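3-methylornithine synthase (PDB 3T7V) isomerises L-lysine to (3R)-3-methyl-D-ornithine by radical chemistry, using a [4Fe-4S] cluster and S-adenosylmethionine, as a step in pyrrolysine biosynthesis. Local coordinates at residues C63-S68 against S305-V310; S299-D304 against E318-D323; Q170-T175 against I220-G225; D27-L32 against N214-T219. One frame throughout, in Å; residues are numbered along the deposited sequence.

How the contacts relate
Contacts 1 and 2 lie side by side at the active site, their centres about 9 Å apart: strands 58-68 and 296-300 are neighbours in the parallel sheet, both contacts touch the bound 5-amino-D-isoleucine, and R320 of contact 2 donates to L307 O of contact 1. Both are largely buried, but contact 1 is aromatic and apolar packing joined by a water, whereas contact 2 turns on two arginines. Contacts 3 and 4 lie on the other side of the chain's centre, their own centres about 11 Å apart, and share helix 216-228; D174 and S218 join them. Contact 3 reaches inward to S-adenosylmethionine, while contact 4, the outermost, combines leucine, isoleucine and threonine contacts with an exposed salt bridge.

Contact 1. Residues C63-S68 against S305-V310; sequences CFIYFS and SQLEGV. With MD0 (5-amino-D-isoleucine), chain D; SAM (S-adenosylmethionine), chain C.
F64 and Y66 reach from the strand toward the loop: F64 meets E308 O, and Y66 meets E308 O and G309 O, at the ring edges. The tight part is here: F64 CE2 stands 3.3 Å from E308 O, near the ring plane, while Y66 CD2 lies 3.4 Å from G309 O, again in plane, so ring C-H groups face carbonyl oxygens. CG of F64 is anti to the backbone N (chi1 -179°), and CA of 5-amino-D-isoleucine lies over one face of the ring, offset toward the rim. V310 CG2 packs on F64 CZ at 3.7 Å and is also within reach of Y66 CE2, crossing both side chains at about a right angle. The other branch of V310 serves the cofactor, CG1 lying 3.3 Å from C8 of S-adenosylmethionine. In the TIM-barrel fold of this radical SAM enzyme, strand 58-68 thus gives one wall of the pocket, and the loop after strand 296-300 lines it as well, with V310 touching both the bound 5-amino-D-isoleucine and the cofactor. No direct hydrogen bond crosses the contact; a water takes that role, donating to F64 O and E308 O and accepting from Y66 N, which satisfies three backbone groups at once. Away from the pocket the fit is looser. I65 CG2 and L307 CD1 are 4.1 Å apart, and L307 CD2 rests 3.9 Å from Y66 O. Toward solvent, E308 is partly exposed and its OE1 pairs with Y80 OH, while S305 OG accepts from L307 N in an ST turn.

Contact 2. Residues S299-D304 against E318-D323; sequences SILPPD and EERDRD. With MD0 (5-amino-D-isoleucine), chain D.
The guanidinium groups of R320 and R322 meet the end of strand 296-300 and the loop that follows it in different ways. R320 presents a face: L301 CD1 sits over it, 3.4 Å from R320 NH1 and offset toward the rim, the two side chains crossing at about a right angle. R322 uses its edge, NH1 donating in plane to S299 O at 3.1 Å, on a lone pair of that carbonyl. The same NH1 makes a weak bond to S299 OG at 2.9 Å, with an N-H...O angle of 125°. A bend at chi2 (-91°) puts CD of R322 near S299 O, and L301 CD1 packs on R322 CB and CG. S299 OG also accepts from the alpha-amino N of 5-amino-D-isoleucine at 2.8 Å, which makes R322 a second-shell residue: its charge, shared by salt bridges to D314 and D279, probably helps set the electrostatics at the serine. In the TIM barrel this is the end of strand 296-300, where the chain leaves the sheet and a long loop comes back past it before helix 324-334. L301 N donates to R322 O at 2.9 Å, and I300 CG2 lies 3.2 Å from that same oxygen. D323 is the N-cap of the helix, its OD1 accepting from S326 N. R320 NH1 donates to L307 O, and at the outer side a water donates to D304 O and weakly accepts from R320 NE.

Contact 3. Residues Q170-T175 against I220-G225; sequences QETYDT and ILSLRG. With SAM (S-adenosylmethionine), chain C.
Y173 lays its ring over G225, whose backbone fills one face: G225 CA is 3.7 Å from the ring centroid and 14° off the normal, a CH-pi contact, and G225 C stands over the ring centre. G225 O lies over the same face, 3.7 Å from Y173 CZ. The opposite face carries CG of Q170, offset toward the rim, so the ring is sandwiched between its own loop and helix 216-228. G225, with no side chain, leaves its backbone flat against the ring. The phenol OH is hydrogen-bonded to D206 OD2. Beside the ring the backbone is held by S222: Y173 N donates to S222 OG at 2.9 Å, nearly straight at 165°. T172 OG1, anti to the backbone N (chi1 178°), accepts from D174 N in an ST turn, and a water bridges it to S222 OG. Farther out, L221 CD1 rests 4.1 Å from D174 CA, while D174, the N-cap of helix 175-181, reaches S218 OG with its OD2. Residues 170-174 belong to the loop after strand 163-167 in the TIM barrel, which packs against the middle of helix 216-228 and also supplies E171. The E171 carboxylate accepts from both ribose hydroxyls of S-adenosylmethionine, OE1 from O2' at 2.7 Å and OE2 from O3' at 2.5 Å, and OE2 also pairs with R182. Holding T172 and Y173 on the helix probably helps to position the neighbouring E171 for its two-pronged ribose grip, whose negative charge R182 probably balances.

Contact 4. Residues D27-L32 against N214-T219; sequences DLRTLL and NDIEST
R29 and E217 make the one charged pair of this contact, R29 NH2 donating to E217 OE2 at 2.6 Å with an N-H...O angle of 175°. The oxygen lies in the guanidinium plane and receives the bond on its anti lone pair, away from OE1, while the carboxylate plane is turned 67° from the guanidinium. This is a single-bond salt bridge. R29, extended from CG to NE, spans the gap between the helices, and both partners are exposed. Apolar contacts accompany it. L32 CD1 meets T219 CG2 at 4.0 Å, and I216 packs across L32, its CG1 4.3 Å from L32 CB. R29 CG also approaches I216 CG2, and L256 covers I216, L32 and T219. Hydrogen bonds within 214-219 shape the start of helix 216-228. D215 is its N-cap, OD1 accepting from S218 N at 2.9 Å. T219 OG1 donates to D215 O from above the carbonyl plane and accepts from N214 ND2, so its hydroxyl is used both ways while its methyl, anti to the backbone N, faces L32. The contact thus joins helix 25-32, which precedes the barrel strands, to the start of one outer helix of the TIM barrel. Its chemistry implies a mixed join: the apolar groups of L32, I216 and T219 meet beside the salt bridge, which, open to solvent, probably adds modest strength.

Contact 1. Residues C63-S68 against S305-V310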
# COMPACT_ATOMS: atom_id res chain seq x y z
N CYS A 63 -10.28 -1.53 -3.18
CA CYS A 63 -10.39 -3.02 -3.24
C CYS A 63 -9.11 -3.63 -3.75
O CYS A 63 -8.43 -3.06 -4.56
CB CYS A 63 -11.47 -3.33 -4.20
SG CYS A 63 -11.92 -5.07 -4.31
N PHE A 64 -8.74 -4.77 -3.24
CA PHE A 64 -7.49 -5.43 -3.65
C PHE A 64 -7.82 -6.69 -4.41
O PHE A 64 -8.45 -7.63 -3.86
CB PHE A 64 -6.75 -5.79 -2.35
CG PHE A 64 -5.41 -6.46 -2.62
CD1 PHE A 64 -4.44 -5.75 -3.33
CD2 PHE A 64 -5.13 -7.75 -2.21
CE1 PHE A 64 -3.20 -6.31 -3.63
CE2 PHE A 64 -3.88 -8.34 -2.51
CZ PHE A 64 -2.94 -7.61 -3.22
N ILE A 65 -7.37 -6.78 -5.64
CA ILE A 65 -7.56 -7.96 -6.52
C ILE A 65 -6.22 -8.50 -6.92
O ILE A 65 -5.56 -7.99 -7.86
CB ILE A 65 -8.38 -7.61 -7.77
CG1 ILE A 65 -9.76 -6.97 -7.38
CG2 ILE A 65 -8.60 -8.89 -8.62
CD1 ILE A 65 -10.55 -6.58 -8.63
N TYR A 66 -5.83 -9.55 -6.21
CA TYR A 66 -4.53 -10.22 -6.47
C TYR A 66 -4.85 -11.28 -7.52
O TYR A 66 -5.39 -12.34 -7.22
CB TYR A 66 -4.07 -10.84 -5.15
CG TYR A 66 -2.60 -11.21 -5.07
CD1 TYR A 66 -1.72 -11.12 -6.12
CD2 TYR A 66 -2.13 -11.69 -3.85
CE1 TYR A 66 -0.37 -11.40 -5.98
CE2 TYR A 66 -0.79 -12.01 -3.69
CZ TYR A 66 0.06 -11.87 -4.77
OH TYR A 66 1.38 -12.24 -4.52
N PHE A 67 -4.62 -10.91 -8.81
CA PHE A 67 -5.16 -11.71 -9.93
C PHE A 67 -4.23 -12.82 -10.43
O PHE A 67 -4.65 -13.68 -11.16
CB PHE A 67 -5.60 -10.82 -11.12
CG PHE A 67 -4.51 -10.03 -11.77
CD1 PHE A 67 -4.26 -8.76 -11.34
CD2 PHE A 67 -3.72 -10.56 -12.79
CE1 PHE A 67 -3.24 -8.01 -11.89
CE2 PHE A 67 -2.67 -9.85 -13.37
CZ PHE A 67 -2.43 -8.52 -12.91
N SER A 68 -2.98 -12.79 -9.95
CA SER A 68 -2.05 -13.88 -10.21
C SER A 68 -1.00 -13.92 -9.14
O SER A 68 -0.37 -12.88 -8.85
CB SER A 68 -1.36 -13.73 -11.57
OG SER A 68 -0.41 -14.83 -11.66
N SER A 305 -14.99 -13.84 -2.09
CA SER A 305 -13.65 -13.95 -2.48
C SER A 305 -12.83 -14.99 -1.71
O SER A 305 -12.74 -15.00 -0.48
CB SER A 305 -13.02 -12.56 -2.45
OG SER A 305 -12.01 -12.57 -3.37
N GLN A 306 -12.23 -15.88 -2.47
CA GLN A 306 -11.18 -16.77 -2.01
C GLN A 306 -9.86 -16.09 -2.32
O GLN A 306 -8.79 -16.69 -2.19
CB GLN A 306 -11.25 -18.03 -2.83
CG GLN A 306 -11.68 -17.72 -4.26
CD GLN A 306 -11.69 -18.92 -5.19
OE1 GLN A 306 -10.70 -19.17 -5.88
NE2 GLN A 306 -12.81 -19.66 -5.22
N LEU A 307 -9.91 -14.85 -2.83
CA LEU A 307 -8.64 -14.19 -3.26
C LEU A 307 -7.75 -13.95 -2.06
O LEU A 307 -8.21 -13.80 -0.93
CB LEU A 307 -8.90 -12.84 -3.94
CG LEU A 307 -9.66 -12.93 -5.30
CD1 LEU A 307 -9.91 -11.55 -5.86
CD2 LEU A 307 -8.88 -13.79 -6.29
N GLU A 308 -6.47 -13.84 -2.33
CA GLU A 308 -5.47 -13.67 -1.22
C GLU A 308 -5.06 -12.20 -1.04
O GLU A 308 -5.23 -11.34 -1.94
CB GLU A 308 -4.23 -14.53 -1.56
CG GLU A 308 -4.67 -16.03 -1.42
CD GLU A 308 -3.73 -17.09 -1.78
OE1 GLU A 308 -2.54 -16.80 -1.97
OE2 GLU A 308 -4.23 -18.28 -1.84
N GLY A 309 -4.58 -11.89 0.16
CA GLY A 309 -3.78 -10.67 0.40
C GLY A 309 -2.31 -11.03 0.09
O GLY A 309 -2.00 -12.05 -0.52
N VAL A 310 -1.41 -10.21 0.56
CA VAL A 310 0.06 -10.46 0.35
C VAL A 310 0.73 -10.91 1.64
O VAL A 310 1.45 -11.95 1.63
CB VAL A 310 0.80 -9.19 -0.21
CG1 VAL A 310 2.28 -9.54 -0.43
CG2 VAL A 310 0.11 -8.80 -1.53
C MD0 D . -2.46 -3.85 0.66
N MD0 D . -2.57 -6.26 0.41
O MD0 D . -2.91 -2.75 0.27
CA MD0 D . -2.43 -5.00 -0.30
CB MD0 D . -1.10 -4.99 -1.11
CD MD0 D . -0.14 -3.80 -3.20
NE MD0 D . -0.24 -2.58 -3.99
CG MD0 D . -1.09 -3.71 -2.01
CG2 MD0 D . 0.18 -5.02 -0.24
OXT MD0 D . -2.04 -4.04 1.80
N SAM C . 5.02 -8.16 -7.22
CA SAM C . 4.84 -6.78 -7.25
C SAM C . 5.82 -6.01 -6.47
O SAM C . 6.67 -6.60 -5.77
OXT SAM C . 5.83 -4.74 -6.64
CB SAM C . 3.79 -6.37 -6.48
CG SAM C . 3.51 -6.95 -5.15
SD SAM C . 3.38 -5.68 -3.83
CE SAM C . 1.68 -5.85 -3.36
C5' SAM C . 4.19 -6.50 -2.48
C4' SAM C . 4.69 -5.64 -1.58
O4' SAM C . 3.79 -6.34 -0.51
C3' SAM C . 6.00 -5.63 -1.39
O3' SAM C . 6.16 -4.36 -2.02
C2' SAM C . 5.84 -5.38 0.12
O2' SAM C . 5.90 -3.96 0.49
C1' SAM C . 4.55 -6.03 0.66
N9 SAM C . 4.88 -7.38 1.26
C8 SAM C . 5.28 -8.54 0.66
N7 SAM C . 5.50 -9.45 1.60
C5 SAM C . 5.24 -8.88 2.82
C6 SAM C . 5.38 -9.34 4.14
N6 SAM C . 5.81 -10.57 4.43
N1 SAM C . 5.00 -8.53 5.14
C2 SAM C . 4.56 -7.25 4.90
N3 SAM C . 4.53 -6.74 3.64
C4 SAM C . 4.85 -7.58 2.61
O HOH W 1 -7.14 -10.18 -3.78

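Contact 2. Residues S299-D304 against E318-D323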
# COMPACT_ATOMS: atom_id res chain seq x y z
N SER A 299 -6.55 -3.29 0.97
CA SER A 299 -6.56 -4.74 1.21
C SER A 299 -7.96 -5.21 1.60
O SER A 299 -8.15 -6.22 2.30
CB SER A 299 -5.51 -5.24 2.21
OG SER A 299 -5.00 -6.55 1.72
N ILE A 300 -8.97 -4.46 1.12
CA ILE A 300 -10.37 -4.87 1.24
C ILE A 300 -10.59 -5.87 0.11
O ILE A 300 -10.27 -5.61 -1.03
CB ILE A 300 -11.31 -3.66 1.07
CG1 ILE A 300 -10.91 -2.54 2.06
CG2 ILE A 300 -12.74 -4.16 1.26
CD1 ILE A 300 -11.77 -1.30 1.87
N LEU A 301 -11.16 -7.02 0.40
CA LEU A 301 -11.39 -7.99 -0.67
C LEU A 301 -12.78 -7.90 -1.23
O LEU A 301 -13.72 -7.47 -0.54
CB LEU A 301 -11.18 -9.40 -0.12
CG LEU A 301 -9.73 -9.65 0.35
CD1 LEU A 301 -9.54 -11.05 0.95
CD2 LEU A 301 -8.69 -9.51 -0.75
N PRO A 302 -12.93 -8.31 -2.51
CA PRO A 302 -14.23 -8.44 -3.12
C PRO A 302 -15.14 -9.33 -2.21
O PRO A 302 -14.62 -10.22 -1.48
CB PRO A 302 -13.88 -9.19 -4.43
CG PRO A 302 -12.52 -8.73 -4.80
CD PRO A 302 -11.87 -8.79 -3.41
N PRO A 303 -16.47 -9.06 -2.23
CA PRO A 303 -17.48 -9.81 -1.46
C PRO A 303 -17.37 -11.33 -1.75
O PRO A 303 -17.38 -11.72 -2.92
CB PRO A 303 -18.81 -9.25 -1.96
CG PRO A 303 -18.54 -7.85 -2.39
CD PRO A 303 -17.06 -7.85 -2.86
N ASP A 304 -17.32 -12.15 -0.69
CA ASP A 304 -16.89 -13.55 -0.73
C ASP A 304 -15.40 -13.51 -0.89
O ASP A 304 -14.67 -13.16 0.03
CB ASP A 304 -17.52 -14.35 -1.88
CG ASP A 304 -16.48 -15.19 -2.65
OD1 ASP A 304 -15.91 -16.12 -2.03
OD2 ASP A 304 -16.30 -14.97 -3.87
N GLU A 318 -10.40 -19.34 10.55
CA GLU A 318 -11.39 -20.10 9.81
C GLU A 318 -12.25 -19.17 8.97
O GLU A 318 -12.75 -19.57 7.93
CB GLU A 318 -12.24 -21.02 10.70
CG GLU A 318 -12.81 -22.19 9.89
CD GLU A 318 -13.71 -23.13 10.67
OE1 GLU A 318 -14.62 -23.73 10.04
OE2 GLU A 318 -13.50 -23.29 11.89
N GLU A 319 -12.36 -17.91 9.39
CA GLU A 319 -13.22 -16.92 8.70
C GLU A 319 -12.46 -15.58 8.62
O GLU A 319 -11.96 -15.10 9.64
CB GLU A 319 -14.52 -16.66 9.47
CG GLU A 319 -15.33 -17.91 9.79
CD GLU A 319 -15.97 -18.55 8.56
OE1 GLU A 319 -16.23 -17.81 7.58
OE2 GLU A 319 -16.23 -19.78 8.56
N ARG A 320 -12.35 -14.99 7.42
CA ARG A 320 -11.67 -13.73 7.27
C ARG A 320 -12.78 -12.65 7.28
O ARG A 320 -13.92 -12.96 6.93
CB ARG A 320 -10.93 -13.71 5.94
CG ARG A 320 -9.81 -14.72 5.87
CD ARG A 320 -8.99 -14.38 4.60
NE ARG A 320 -9.79 -14.55 3.39
CZ ARG A 320 -9.35 -14.33 2.15
NH1 ARG A 320 -8.12 -13.94 1.96
NH2 ARG A 320 -10.16 -14.52 1.09
N ASP A 321 -12.45 -11.41 7.67
CA ASP A 321 -13.38 -10.28 7.80
C ASP A 321 -12.61 -9.16 7.05
O ASP A 321 -11.83 -8.39 7.60
CB ASP A 321 -13.49 -9.94 9.29
CG ASP A 321 -14.48 -8.84 9.60
OD1 ASP A 321 -15.25 -8.49 8.70
OD2 ASP A 321 -14.48 -8.35 10.77
N ARG A 322 -12.85 -9.10 5.75
CA ARG A 322 -12.11 -8.27 4.80
C ARG A 322 -13.09 -7.53 3.88
O ARG A 322 -12.61 -6.91 2.92
CB ARG A 322 -11.21 -9.17 3.89
CG ARG A 322 -10.09 -9.92 4.59
CD ARG A 322 -8.92 -9.01 4.51
NE ARG A 322 -7.67 -9.75 4.78
CZ ARG A 322 -6.48 -9.49 4.21
NH1 ARG A 322 -6.36 -8.47 3.36
NH2 ARG A 322 -5.43 -10.23 4.53
N ASP A 323 -14.40 -7.49 4.13
CA ASP A 323 -15.31 -6.98 3.07
C ASP A 323 -15.64 -5.53 3.37
O ASP A 323 -15.56 -5.04 4.51
CB ASP A 323 -16.58 -7.80 3.03
CG ASP A 323 -17.22 -7.81 4.37
OD1 ASP A 323 -18.15 -6.97 4.49
OD2 ASP A 323 -16.74 -8.57 5.29
C MD0 D . -2.46 -3.85 0.66
N MD0 D . -2.57 -6.26 0.41
O MD0 D . -2.91 -2.75 0.27
CA MD0 D . -2.43 -5.00 -0.30
CB MD0 D . -1.10 -4.99 -1.11
CD MD0 D . -0.14 -3.80 -3.20
NE MD0 D . -0.24 -2.58 -3.99
CG MD0 D . -1.09 -3.71 -2.01
CG2 MD0 D . 0.18 -5.02 -0.24
OXT MD0 D . -2.04 -4.04 1.80
O HOH W 2 -13.06 -13.76 2.78

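Contact 3. Residues Q170-T175 against I220-G225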
# COMPACT_ATOMS: atom_id res chain seq x y z
N GLN A 170 9.41 0.86 -2.90
CA GLN A 170 10.88 0.67 -2.82
C GLN A 170 11.30 -0.25 -1.66
O GLN A 170 12.41 -0.82 -1.70
CB GLN A 170 11.56 2.01 -2.61
CG GLN A 170 13.03 1.98 -3.07
CD GLN A 170 13.23 1.88 -4.56
OE1 GLN A 170 12.36 2.20 -5.33
NE2 GLN A 170 14.45 1.49 -4.97
N GLU A 171 10.43 -0.37 -0.62
CA GLU A 171 10.71 -1.19 0.63
C GLU A 171 11.67 -0.48 1.58
O GLU A 171 11.41 -0.33 2.78
CB GLU A 171 11.24 -2.60 0.42
CG GLU A 171 10.62 -3.42 -0.67
CD GLU A 171 9.14 -3.45 -0.60
OE1 GLU A 171 8.45 -3.16 0.44
OE2 GLU A 171 8.57 -3.76 -1.65
N THR A 172 12.77 -0.02 1.02
CA THR A 172 13.76 0.76 1.81
C THR A 172 14.58 1.57 0.81
O THR A 172 14.93 1.08 -0.27
CB THR A 172 14.66 -0.20 2.62
OG1 THR A 172 15.63 0.56 3.31
CG2 THR A 172 15.38 -1.22 1.74
N TYR A 173 15.05 2.73 1.24
CA TYR A 173 16.08 3.46 0.52
C TYR A 173 17.50 3.29 1.10
O TYR A 173 18.45 3.95 0.63
CB TYR A 173 15.76 4.98 0.46
CG TYR A 173 14.65 5.24 -0.52
CD1 TYR A 173 13.31 4.99 -0.18
CD2 TYR A 173 14.94 5.71 -1.77
CE1 TYR A 173 12.27 5.17 -1.15
CE2 TYR A 173 13.93 5.93 -2.72
CZ TYR A 173 12.62 5.66 -2.40
OH TYR A 173 11.65 5.83 -3.35
N ASP A 174 17.63 2.40 2.08
CA ASP A 174 18.94 2.05 2.61
C ASP A 174 19.50 0.97 1.69
O ASP A 174 18.96 -0.14 1.62
CB ASP A 174 18.67 1.49 4.02
CG ASP A 174 19.87 0.95 4.70
OD1 ASP A 174 20.92 0.76 4.07
OD2 ASP A 174 19.70 0.74 5.99
N THR A 175 20.54 1.30 0.92
CA THR A 175 21.01 0.39 -0.11
C THR A 175 21.53 -0.95 0.40
O THR A 175 21.22 -2.04 -0.23
CB THR A 175 21.99 1.13 -1.05
OG1 THR A 175 22.94 1.84 -0.26
CG2 THR A 175 21.18 2.16 -1.78
N ILE A 220 14.83 6.83 8.65
CA ILE A 220 14.94 8.23 8.17
C ILE A 220 15.40 8.30 6.73
O ILE A 220 14.84 9.09 5.96
CB ILE A 220 15.85 9.02 9.12
CG1 ILE A 220 15.15 9.04 10.46
CG2 ILE A 220 16.09 10.41 8.57
CD1 ILE A 220 16.01 9.75 11.51
N LEU A 221 16.41 7.48 6.35
CA LEU A 221 16.90 7.44 4.97
C LEU A 221 15.72 7.08 4.06
O LEU A 221 15.52 7.71 3.02
CB LEU A 221 17.97 6.38 4.78
CG LEU A 221 19.43 6.52 5.24
CD1 LEU A 221 20.24 5.27 4.81
CD2 LEU A 221 19.94 7.76 4.52
N SER A 222 14.87 6.17 4.51
CA SER A 222 13.73 5.77 3.66
C SER A 222 12.64 6.80 3.59
O SER A 222 12.08 7.04 2.51
CB SER A 222 13.17 4.46 4.15
OG SER A 222 14.14 3.46 3.92
N LEU A 223 12.37 7.46 4.71
CA LEU A 223 11.38 8.56 4.67
C LEU A 223 11.85 9.73 3.75
O LEU A 223 11.06 10.26 2.94
CB LEU A 223 11.10 9.14 6.08
CG LEU A 223 10.38 8.08 6.98
CD1 LEU A 223 10.45 8.54 8.46
CD2 LEU A 223 8.89 7.93 6.61
N ARG A 224 13.13 10.11 3.86
CA ARG A 224 13.65 11.17 3.05
C ARG A 224 13.69 10.70 1.58
O ARG A 224 13.39 11.48 0.66
CB ARG A 224 15.05 11.60 3.52
CG ARG A 224 15.06 12.24 4.89
CD ARG A 224 14.30 13.53 4.81
NE ARG A 224 14.47 14.23 6.10
CZ ARG A 224 13.59 15.10 6.57
NH1 ARG A 224 12.51 15.39 5.87
NH2 ARG A 224 13.78 15.66 7.77
N GLY A 225 14.01 9.42 1.32
CA GLY A 225 14.09 8.84 -0.07
C GLY A 225 12.73 8.90 -0.70
O GLY A 225 12.62 9.29 -1.90
N SAM C . 5.02 -8.16 -7.22
CA SAM C . 4.84 -6.78 -7.25
C SAM C . 5.82 -6.01 -6.47
O SAM C . 6.67 -6.60 -5.77
OXT SAM C . 5.83 -4.74 -6.64
CB SAM C . 3.79 -6.37 -6.48
CG SAM C . 3.51 -6.95 -5.15
SD SAM C . 3.38 -5.68 -3.83
CE SAM C . 1.68 -5.85 -3.36
C5' SAM C . 4.19 -6.50 -2.48
C4' SAM C . 4.69 -5.64 -1.58
O4' SAM C . 3.79 -6.34 -0.51
C3' SAM C . 6.00 -5.63 -1.39
O3' SAM C . 6.16 -4.36 -2.02
C2' SAM C . 5.84 -5.38 0.12
O2' SAM C . 5.90 -3.96 0.49
C1' SAM C . 4.55 -6.03 0.66
N9 SAM C . 4.88 -7.38 1.26
C8 SAM C . 5.28 -8.54 0.66
N7 SAM C . 5.50 -9.45 1.60
C5 SAM C . 5.24 -8.88 2.82
C6 SAM C . 5.38 -9.34 4.14
N6 SAM C . 5.81 -10.57 4.43
N1 SAM C . 5.00 -8.53 5.14
C2 SAM C . 4.56 -7.25 4.90
N3 SAM C . 4.53 -6.74 3.64
C4 SAM C . 4.85 -7.58 2.61
O HOH W 3 14.66 1.38 5.74

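Contact 4. Residues D27-L32 against N214-T219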
# COMPACT_ATOMS: atom_id res chain seq x y z
N ASP A 27 13.68 16.13 14.55
CA ASP A 27 12.26 15.87 14.85
C ASP A 27 11.98 14.39 14.53
O ASP A 27 11.32 13.72 15.33
CB ASP A 27 11.30 16.75 14.01
CG ASP A 27 11.46 18.21 14.29
OD1 ASP A 27 11.92 18.56 15.40
OD2 ASP A 27 11.10 19.03 13.42
N LEU A 28 12.44 13.87 13.38
CA LEU A 28 12.22 12.41 13.02
C LEU A 28 12.85 11.54 14.05
O LEU A 28 12.25 10.55 14.44
CB LEU A 28 12.75 12.10 11.61
CG LEU A 28 12.07 12.87 10.49
CD1 LEU A 28 12.69 12.47 9.14
CD2 LEU A 28 10.57 12.59 10.45
N ARG A 29 14.11 11.81 14.48
CA ARG A 29 14.70 10.98 15.50
C ARG A 29 13.89 10.94 16.76
O ARG A 29 13.89 9.91 17.45
CB ARG A 29 16.16 11.39 15.84
CG ARG A 29 17.12 11.08 14.73
CD ARG A 29 18.50 11.64 15.09
NE ARG A 29 19.46 11.33 14.02
CZ ARG A 29 20.15 10.20 13.96
NH1 ARG A 29 19.99 9.23 14.87
NH2 ARG A 29 21.07 10.03 13.01
N THR A 30 13.39 12.11 17.19
CA THR A 30 12.63 12.22 18.41
C THR A 30 11.33 11.44 18.30
O THR A 30 11.01 10.60 19.16
CB THR A 30 12.38 13.65 18.69
OG1 THR A 30 13.62 14.34 18.80
CG2 THR A 30 11.51 13.83 20.01
N LEU A 31 10.59 11.69 17.20
CA LEU A 31 9.28 11.02 17.01
C LEU A 31 9.42 9.51 16.88
O LEU A 31 8.64 8.71 17.49
CB LEU A 31 8.53 11.64 15.81
CG LEU A 31 8.16 13.13 16.03
CD1 LEU A 31 7.44 13.63 14.79
CD2 LEU A 31 7.27 13.39 17.23
N LEU A 32 10.46 9.11 16.15
CA LEU A 32 10.69 7.69 15.95
C LEU A 32 11.18 6.97 17.19
O LEU A 32 11.15 5.74 17.26
CB LEU A 32 11.58 7.44 14.72
CG LEU A 32 10.93 7.81 13.37
CD1 LEU A 32 12.02 7.81 12.27
CD2 LEU A 32 9.75 6.86 12.98
N ASN A 214 15.34 -2.60 9.81
CA ASN A 214 15.58 -1.15 9.73
C ASN A 214 15.61 -0.53 11.12
O ASN A 214 14.70 -0.69 11.92
CB ASN A 214 14.44 -0.49 8.91
CG ASN A 214 13.05 -0.81 9.45
OD1 ASN A 214 12.70 -2.01 9.61
ND2 ASN A 214 12.24 0.21 9.75
N ASP A 215 16.69 0.15 11.42
CA ASP A 215 16.73 0.96 12.64
C ASP A 215 16.23 2.37 12.42
O ASP A 215 15.77 2.70 11.30
CB ASP A 215 18.20 0.91 13.26
CG ASP A 215 19.28 1.67 12.41
OD1 ASP A 215 19.07 2.09 11.22
OD2 ASP A 215 20.44 1.91 12.96
N ILE A 216 16.36 3.26 13.40
CA ILE A 216 15.88 4.64 13.19
C ILE A 216 16.58 5.27 12.02
O ILE A 216 15.90 5.92 11.21
CB ILE A 216 16.03 5.47 14.48
CG1 ILE A 216 15.02 5.02 15.48
CG2 ILE A 216 15.97 6.98 14.23
CD1 ILE A 216 15.21 5.60 16.89
N GLU A 217 17.91 5.15 11.93
CA GLU A 217 18.63 5.86 10.83
C GLU A 217 18.17 5.32 9.45
O GLU A 217 18.04 6.12 8.51
CB GLU A 217 20.14 5.76 11.06
CG GLU A 217 20.52 6.66 12.25
CD GLU A 217 22.04 6.76 12.41
OE1 GLU A 217 22.75 5.70 12.15
OE2 GLU A 217 22.45 7.89 12.77
N SER A 218 18.01 4.01 9.35
CA SER A 218 17.57 3.41 8.05
C SER A 218 16.19 3.93 7.70
O SER A 218 15.93 4.27 6.52
CB SER A 218 17.50 1.89 8.30
OG SER A 218 17.09 1.19 7.18
N THR A 219 15.32 4.04 8.69
CA THR A 219 13.97 4.54 8.47
C THR A 219 14.00 5.99 8.02
O THR A 219 13.20 6.36 7.14
CB THR A 219 13.17 4.36 9.77
OG1 THR A 219 13.18 2.95 10.11
CG2 THR A 219 11.72 4.85 9.56